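Local coordinates for VC0179-like protein (Escherichia coli, PDB 4XJ6) that probably joins GTP and ATP into cyclic GMP-AMP, as a bacterial homologue of cyclic GMP-AMP synthase with a nucleotidyltransferase domain, at residues Asn6-His11 / Glu391-Arg396; Leu60-Val65 / Leu88-Glu93; Lys68-Asn73 / Glu80-Leu85. All coordinates share one frame; numbering follows the deposited sequence.

Interaction 1 of 3, residues Asn6-His11 / Glu391-Arg396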
# COMPACT_ATOMS: atom_id res chain seq x y z
N ASN A 6 -4.36 28.43 -5.41
CA ASN A 6 -5.48 27.55 -5.72
C ASN A 6 -5.39 26.92 -7.11
O ASN A 6 -5.76 25.75 -7.30
CB ASN A 6 -6.80 28.31 -5.59
CG ASN A 6 -7.22 28.49 -4.14
OD1 ASN A 6 -6.90 27.67 -3.28
ND2 ASN A 6 -7.94 29.57 -3.87
N ASN A 7 -4.90 27.68 -8.08
CA ASN A 7 -4.72 27.17 -9.43
C ASN A 7 -3.43 26.36 -9.56
O ASN A 7 -3.36 25.43 -10.37
CB ASN A 7 -4.73 28.32 -10.45
CG ASN A 7 -6.12 28.63 -10.95
OD1 ASN A 7 -6.61 28.01 -11.90
ND2 ASN A 7 -6.78 29.59 -10.32
N TYR A 8 -2.42 26.72 -8.78
CA TYR A 8 -1.20 25.92 -8.69
C TYR A 8 -1.57 24.50 -8.28
O TYR A 8 -1.05 23.53 -8.83
CB TYR A 8 -0.22 26.54 -7.68
CG TYR A 8 0.92 25.63 -7.27
CD1 TYR A 8 2.14 25.66 -7.94
CD2 TYR A 8 0.79 24.76 -6.19
CE1 TYR A 8 3.19 24.84 -7.57
CE2 TYR A 8 1.84 23.93 -5.81
CZ TYR A 8 3.03 23.98 -6.50
OH TYR A 8 4.07 23.16 -6.13
N TYR A 9 -2.49 24.40 -7.33
CA TYR A 9 -2.89 23.11 -6.78
C TYR A 9 -3.83 22.32 -7.69
O TYR A 9 -3.63 21.12 -7.89
CB TYR A 9 -3.58 23.32 -5.42
CG TYR A 9 -2.63 23.62 -4.27
CD1 TYR A 9 -1.63 22.72 -3.91
CD2 TYR A 9 -2.76 24.79 -3.53
CE1 TYR A 9 -0.78 22.99 -2.86
CE2 TYR A 9 -1.91 25.07 -2.47
CZ TYR A 9 -0.92 24.16 -2.14
OH TYR A 9 -0.07 24.42 -1.10
N SER A 10 -4.84 22.98 -8.24
CA SER A 10 -5.98 22.28 -8.80
C SER A 10 -6.28 22.51 -10.29
O SER A 10 -7.26 21.96 -10.80
CB SER A 10 -7.23 22.64 -8.00
OG SER A 10 -7.52 24.02 -8.14
N HIS A 11 -5.48 23.31 -10.98
CA HIS A 11 -5.75 23.59 -12.38
C HIS A 11 -5.60 22.33 -13.22
O HIS A 11 -4.68 21.54 -13.00
CB HIS A 11 -4.83 24.69 -12.91
CG HIS A 11 -5.31 25.31 -14.19
ND1 HIS A 11 -4.67 25.11 -15.40
CD2 HIS A 11 -6.36 26.12 -14.45
CE1 HIS A 11 -5.31 25.78 -16.34
NE2 HIS A 11 -6.34 26.40 -15.79
N GLU A 391 9.73 23.65 -3.45
CA GLU A 391 10.69 23.06 -2.53
C GLU A 391 9.96 22.09 -1.62
O GLU A 391 10.56 21.19 -1.02
CB GLU A 391 11.42 24.12 -1.71
CG GLU A 391 12.33 25.02 -2.54
CD GLU A 391 12.98 26.10 -1.70
OE1 GLU A 391 13.13 25.90 -0.48
OE2 GLU A 391 13.33 27.16 -2.27
N ALA A 392 8.65 22.28 -1.52
CA ALA A 392 7.80 21.44 -0.68
C ALA A 392 7.27 20.23 -1.45
O ALA A 392 7.33 19.10 -0.96
CB ALA A 392 6.66 22.26 -0.11
N PHE A 393 6.76 20.48 -2.65
CA PHE A 393 6.10 19.43 -3.42
C PHE A 393 6.95 18.92 -4.58
O PHE A 393 6.52 18.04 -5.34
CB PHE A 393 4.76 19.93 -3.96
CG PHE A 393 3.85 20.49 -2.90
CD1 PHE A 393 3.17 19.64 -2.03
CD2 PHE A 393 3.67 21.86 -2.76
CE1 PHE A 393 2.34 20.15 -1.06
CE2 PHE A 393 2.84 22.37 -1.79
CZ PHE A 393 2.17 21.51 -0.94
N GLY A 394 8.16 19.46 -4.72
CA GLY A 394 9.03 19.08 -5.82
C GLY A 394 8.68 19.84 -7.08
O GLY A 394 7.59 20.39 -7.20
N LYS A 395 9.62 19.88 -8.02
CA LYS A 395 9.38 20.53 -9.30
C LYS A 395 8.48 19.67 -10.18
O LYS A 395 8.95 18.80 -10.91
CB LYS A 395 10.70 20.83 -10.02
CG LYS A 395 10.54 21.51 -11.37
CD LYS A 395 11.87 21.59 -12.10
CE LYS A 395 11.67 21.99 -13.56
NZ LYS A 395 12.94 21.97 -14.32
N ARG A 396 7.17 19.89 -10.08
CA ARG A 396 6.20 19.17 -10.88
C ARG A 396 5.37 20.16 -11.69
O ARG A 396 5.27 20.06 -12.91
CB ARG A 396 5.29 18.32 -9.99
CG ARG A 396 6.01 17.40 -9.03
CD ARG A 396 5.34 16.04 -8.98
NE ARG A 396 5.51 15.39 -7.69
CZ ARG A 396 5.16 14.13 -7.43
NH1 ARG A 396 4.64 13.38 -8.38
NH2 ARG A 396 5.35 13.63 -6.22
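A small aromatic cluster in the helical C-terminal part of the fold brings Tyr-8 and Tyr-9, from the short helix 6-10, against Phe-393 at the end of helix 382-393. Phe-393 meets the two neighbouring tyrosines with different parts of its ring. Tyr-9 comes in edge-on: its CE1 lies 3.8 Å from Phe-393 CZ, and its edge is directed at the face of Phe-393 in an offset edge-to-face pair. The ring centroids are 5.7 Å apart and the planes stand at 84°. The hydroxyl takes part as well, with Tyr-9 OH 3.6 Å from Phe-393 CE2.

Tyr-8 reaches the neighbouring ring carbon, its OH 3.6 Å from Phe-393 CD2 and its CE2 4.1 Å from the same atom. With CG of Tyr-8 anti to the backbone N (chi1 166°) and CG of Tyr-9 beside its own backbone N (chi1 -76°), both phenol ends are carried to Phe-393, although neither side chain starts out pointing that way. No hydrogen bond spans the contact; Tyr-8 OH is instead bonded to Asn-390 OD1, one turn back on helix 382-393. Beyond Phe-393 the chain leaves helical geometry at Gly-394, which has a positive phi.

Helices 16-20 and 357-377 add Leu-16 and Leu-373, which touch both Tyr-9 and Phe-393, while Phe-281 stacks on Tyr-9. The result is a buried aromatic cluster, built round an offset edge-to-face pair, that fastens the N-terminal helix to the C-terminal helical domain of this cyclic GMP-AMP synthase homologue.

Interaction 2 of 3, residues Leu60-Val65 / Leu88-Glu93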
# COMPACT_ATOMS: atom_id res chain seq x y z
N LEU A 60 0.63 -40.54 -2.76
CA LEU A 60 1.97 -40.16 -3.20
C LEU A 60 2.99 -40.18 -2.08
O LEU A 60 2.67 -39.96 -0.91
CB LEU A 60 1.95 -38.77 -3.83
CG LEU A 60 1.03 -38.54 -5.03
CD1 LEU A 60 1.14 -37.10 -5.50
CD2 LEU A 60 1.36 -39.51 -6.16
N THR A 61 4.24 -40.45 -2.44
CA THR A 61 5.36 -40.29 -1.52
C THR A 61 5.73 -38.81 -1.46
O THR A 61 5.27 -38.03 -2.30
CB THR A 61 6.59 -41.11 -1.96
OG1 THR A 61 7.02 -40.68 -3.25
CG2 THR A 61 6.25 -42.59 -2.01
N LEU A 62 6.53 -38.44 -0.48
CA LEU A 62 6.99 -37.06 -0.37
C LEU A 62 7.84 -36.69 -1.58
O LEU A 62 7.75 -35.58 -2.10
CB LEU A 62 7.79 -36.86 0.92
CG LEU A 62 8.38 -35.46 1.13
CD1 LEU A 62 7.28 -34.40 1.16
CD2 LEU A 62 9.21 -35.41 2.40
N GLU A 63 8.65 -37.64 -2.03
CA GLU A 63 9.50 -37.45 -3.20
C GLU A 63 8.67 -37.22 -4.45
O GLU A 63 8.99 -36.36 -5.26
CB GLU A 63 10.43 -38.65 -3.39
CG GLU A 63 11.20 -38.66 -4.70
CD GLU A 63 12.33 -37.64 -4.76
OE1 GLU A 63 12.41 -36.76 -3.88
OE2 GLU A 63 13.15 -37.72 -5.70
N SER A 64 7.59 -38.00 -4.60
CA SER A 64 6.70 -37.85 -5.74
C SER A 64 6.03 -36.47 -5.74
O SER A 64 5.77 -35.90 -6.79
CB SER A 64 5.64 -38.95 -5.74
OG SER A 64 6.21 -40.21 -6.06
N VAL A 65 5.78 -35.95 -4.54
CA VAL A 65 5.21 -34.62 -4.38
C VAL A 65 6.19 -33.54 -4.85
O VAL A 65 5.81 -32.65 -5.61
CB VAL A 65 4.82 -34.34 -2.91
CG1 VAL A 65 4.46 -32.87 -2.72
CG2 VAL A 65 3.66 -35.23 -2.49
N LEU A 88 4.77 -29.39 3.31
CA LEU A 88 3.52 -28.75 3.73
C LEU A 88 2.31 -29.31 3.00
O LEU A 88 1.28 -29.60 3.61
CB LEU A 88 3.60 -27.24 3.51
CG LEU A 88 4.58 -26.49 4.41
CD1 LEU A 88 4.74 -25.05 3.93
CD2 LEU A 88 4.12 -26.53 5.85
N ILE A 89 2.42 -29.46 1.68
CA ILE A 89 1.34 -30.02 0.88
C ILE A 89 1.16 -31.50 1.21
O ILE A 89 0.04 -32.02 1.22
CB ILE A 89 1.61 -29.84 -0.63
CG1 ILE A 89 1.54 -28.35 -1.00
CG2 ILE A 89 0.63 -30.63 -1.48
CD1 ILE A 89 1.84 -28.09 -2.46
N PHE A 90 2.27 -32.17 1.49
CA PHE A 90 2.26 -33.58 1.84
C PHE A 90 1.51 -33.84 3.15
O PHE A 90 0.73 -34.78 3.25
CB PHE A 90 3.69 -34.11 1.93
CG PHE A 90 3.79 -35.55 2.36
CD1 PHE A 90 3.72 -36.57 1.43
CD2 PHE A 90 3.99 -35.87 3.69
CE1 PHE A 90 3.82 -37.89 1.83
CE2 PHE A 90 4.09 -37.18 4.10
CZ PHE A 90 4.01 -38.20 3.17
N GLU A 91 1.75 -32.99 4.14
CA GLU A 91 1.28 -33.27 5.50
C GLU A 91 0.20 -32.32 6.02
O GLU A 91 0.01 -32.21 7.23
CB GLU A 91 2.47 -33.27 6.46
CG GLU A 91 3.10 -31.90 6.70
CD GLU A 91 4.46 -31.99 7.36
OE1 GLU A 91 4.54 -31.80 8.59
OE2 GLU A 91 5.45 -32.23 6.64
N MET A 92 -0.51 -31.65 5.12
CA MET A 92 -1.61 -30.79 5.55
C MET A 92 -2.83 -31.65 5.92
O MET A 92 -3.17 -32.60 5.21
CB MET A 92 -1.97 -29.77 4.46
CG MET A 92 -2.41 -30.37 3.14
SD MET A 92 -2.54 -29.12 1.84
CE MET A 92 -3.63 -27.94 2.62
N GLU A 93 -3.46 -31.32 7.04
CA GLU A 93 -4.58 -32.09 7.56
C GLU A 93 -5.75 -32.18 6.57
O GLU A 93 -5.89 -31.33 5.69
CB GLU A 93 -5.07 -31.50 8.89
CG GLU A 93 -4.11 -31.71 10.05
CD GLU A 93 -4.64 -31.11 11.35
OE1 GLU A 93 -4.96 -29.91 11.36
OE2 GLU A 93 -4.73 -31.85 12.35
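Thr-61 OG1 and Ser-64 OG are hydrogen-bonded to each other at 3.0 Å where helix 62-69 begins, with Thr-61 at the N-cap position; across the contact, the Thr-61 backbone rests against Phe-90. That phenylalanine, in the last turn of helix 79-90, does almost all the work from its side. Its CG is anti to the backbone N (chi1 177°), which lays the ring along the first turn of the facing helix.

Leu-62 spreads over it: CB sits 4.1 Å above one face, displaced toward the rim, and CD1 comes to 3.7 Å from Phe-90 CB. Two other groups approach the edge of the ring near its plane. Val-65 CG2 lies 4.1 Å from Phe-90 CD1, and Leu-60 O is 3.6 Å from Phe-90 CE1. The same CE1 is equally close to Leu-62 N.

Inward of the ring, Val-65 and Ile-89 both pack on Val-55 of the long helix 24-57, so the contact sits at the surface margin of a three-helix junction. With no hydrogen bond between the segments, their adhesion depends on aliphatic and aromatic packing, probably helped slightly by the carbonyl oxygen facing the ring's C-H edge.

Interaction 3 of 3, residues Lys68-Asn73 / Glu80-Leu85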
# COMPACT_ATOMS: atom_id res chain seq x y z
N LYS A 68 6.66 -33.54 -8.63
CA LYS A 68 5.51 -32.94 -9.30
C LYS A 68 5.56 -31.42 -9.22
O LYS A 68 5.29 -30.72 -10.20
CB LYS A 68 4.20 -33.44 -8.68
CG LYS A 68 3.76 -34.81 -9.18
CD LYS A 68 2.46 -35.24 -8.52
CE LYS A 68 1.97 -36.56 -9.08
NZ LYS A 68 1.53 -36.44 -10.49
N LEU A 69 5.91 -30.91 -8.04
CA LEU A 69 6.01 -29.47 -7.82
C LEU A 69 7.12 -28.85 -8.67
O LEU A 69 7.03 -27.69 -9.06
CB LEU A 69 6.25 -29.17 -6.34
CG LEU A 69 5.06 -29.39 -5.40
CD1 LEU A 69 5.45 -29.05 -3.96
CD2 LEU A 69 3.85 -28.57 -5.84
N GLU A 70 8.15 -29.64 -8.96
CA GLU A 70 9.26 -29.18 -9.79
C GLU A 70 8.92 -29.28 -11.27
O GLU A 70 9.80 -29.17 -12.12
CB GLU A 70 10.52 -29.97 -9.48
CG GLU A 70 11.28 -29.51 -8.25
CD GLU A 70 12.44 -30.42 -7.91
OE1 GLU A 70 12.54 -31.50 -8.53
OE2 GLU A 70 13.26 -30.06 -7.03
N LYS A 71 7.65 -29.52 -11.57
CA LYS A 71 7.15 -29.43 -12.94
C LYS A 71 6.24 -28.22 -13.05
O LYS A 71 5.74 -27.89 -14.13
CB LYS A 71 6.41 -30.70 -13.34
CG LYS A 71 7.28 -31.95 -13.37
CD LYS A 71 6.44 -33.19 -13.61
CE LYS A 71 7.25 -34.46 -13.41
NZ LYS A 71 6.39 -35.63 -13.08
N THR A 72 6.03 -27.55 -11.92
CA THR A 72 5.19 -26.37 -11.86
C THR A 72 6.02 -25.10 -11.64
O THR A 72 7.24 -25.12 -11.77
CB THR A 72 4.14 -26.48 -10.74
OG1 THR A 72 4.79 -26.36 -9.47
CG2 THR A 72 3.43 -27.82 -10.81
N ASN A 73 5.35 -24.00 -11.30
CA ASN A 73 6.03 -22.74 -11.04
C ASN A 73 6.88 -22.78 -9.78
O ASN A 73 7.71 -21.90 -9.55
CB ASN A 73 5.01 -21.59 -10.94
CG ASN A 73 4.48 -21.16 -12.28
OD1 ASN A 73 5.14 -20.43 -13.02
ND2 ASN A 73 3.26 -21.59 -12.61
N GLU A 80 15.41 -25.42 -0.70
CA GLU A 80 14.80 -25.62 0.62
C GLU A 80 13.32 -25.26 0.58
O GLU A 80 12.50 -25.94 1.20
CB GLU A 80 15.53 -24.77 1.67
CG GLU A 80 15.26 -25.20 3.11
CD GLU A 80 13.89 -24.80 3.61
OE1 GLU A 80 13.50 -23.63 3.40
OE2 GLU A 80 13.20 -25.65 4.21
N GLU A 81 12.99 -24.21 -0.15
CA GLU A 81 11.61 -23.74 -0.27
C GLU A 81 10.76 -24.73 -1.05
O GLU A 81 9.57 -24.89 -0.76
CB GLU A 81 11.57 -22.36 -0.93
CG GLU A 81 12.13 -21.25 -0.05
CD GLU A 81 12.19 -19.91 -0.76
OE1 GLU A 81 12.34 -19.90 -2.00
OE2 GLU A 81 12.10 -18.87 -0.07
N ARG A 82 11.35 -25.40 -2.03
CA ARG A 82 10.65 -26.42 -2.80
C ARG A 82 10.40 -27.65 -1.94
O ARG A 82 9.33 -28.25 -1.99
CB ARG A 82 11.44 -26.81 -4.05
CG ARG A 82 11.66 -25.66 -5.01
CD ARG A 82 12.09 -26.16 -6.38
NE ARG A 82 13.35 -26.89 -6.34
CZ ARG A 82 14.54 -26.34 -6.52
NH1 ARG A 82 14.63 -25.03 -6.75
NH2 ARG A 82 15.64 -27.08 -6.48
N ALA A 83 11.40 -28.01 -1.14
CA ALA A 83 11.29 -29.12 -0.21
C ALA A 83 10.27 -28.81 0.88
O ALA A 83 9.49 -29.67 1.28
CB ALA A 83 12.64 -29.44 0.41
N ASP A 84 10.27 -27.56 1.34
CA ASP A 84 9.38 -27.13 2.40
C ASP A 84 7.92 -27.17 1.94
O ASP A 84 7.06 -27.70 2.64
CB ASP A 84 9.74 -25.72 2.87
CG ASP A 84 9.07 -25.35 4.18
OD1 ASP A 84 8.55 -26.26 4.87
OD2 ASP A 84 9.08 -24.16 4.53
N LEU A 85 7.66 -26.60 0.77
CA LEU A 85 6.32 -26.60 0.19
C LEU A 85 5.85 -28.02 -0.10
O LEU A 85 4.67 -28.33 0.03
CB LEU A 85 6.28 -25.76 -1.08
CG LEU A 85 4.90 -25.58 -1.70
CD1 LEU A 85 3.93 -24.97 -0.69
CD2 LEU A 85 4.98 -24.72 -2.96
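Arg-82 reaches across from helix 79-90 to Glu-70, just past the end of helix 62-69. Its CB bond points toward the facing segment, and CG carries the chain on to CD, the first atom to touch, 3.9 Å from Glu-70 CG. A bend at chi3 (-62°) then turns the guanidinium so that NE presents its N-H to the carboxylate. NE bonds Glu-70 OE2 at 3.2 Å, the N-H...O angle being 148°, and the oxygen lies at the edge of the guanidinium, near its plane. The two charged planes are twisted by 55°, and NH2 stays 3.9 Å from Glu-70 OE2; as modelled, only NE is bonded to that oxygen, whose exact position is less certain, and the bond with it. At the tip, NH1 turns to Leu-77 O in a weak hydrogen bond. The stronger partner of Glu-70 is Arg-66, about one turn earlier, in helix 62-69, whose NH1 makes a second salt bridge to OE2.

The two helices are consecutive, joined by a short loop that starts with a type I beta turn from Leu-69 to Thr-72. Leu-69 O is gripped twice there, by Thr-72 N at 3.0 Å and by Thr-72 OG1 at 2.6 Å.

The rest of the contact is apolar. Leu-69 CD1 lies 4.0 Å from Leu-85 C and 4.2 Å from Leu-85 CG, lodging its methyl against the backbone of helix 79-90 as well as the branch of Leu-85. Val-74 of the connecting loop touches both leucines; Leu-69 also packs on Val-51 of helix 24-57, and Leu-85 on Leu-155 of helix 149-166.

In the fold
From the N terminus, the chain enters interaction 1 almost at once, but its partner comes only after some 380 residues, so this contact closes a loop holding nearly the whole protein. After helix 24-57, the chain reaches interaction 2, a much shorter closure, within which interaction 3 closes a shorter one still. Interactions 2 and 3 join the same two helices, 62-69 and 79-90, at successive levels; their centres are 11 Å apart, and they touch through Ile-89 and Leu-69. Interaction 1, where helix 6-10 meets the end of helix 382-393, lies on the opposite side of the chain's centre, with its centre 58 Å from that of interaction 2.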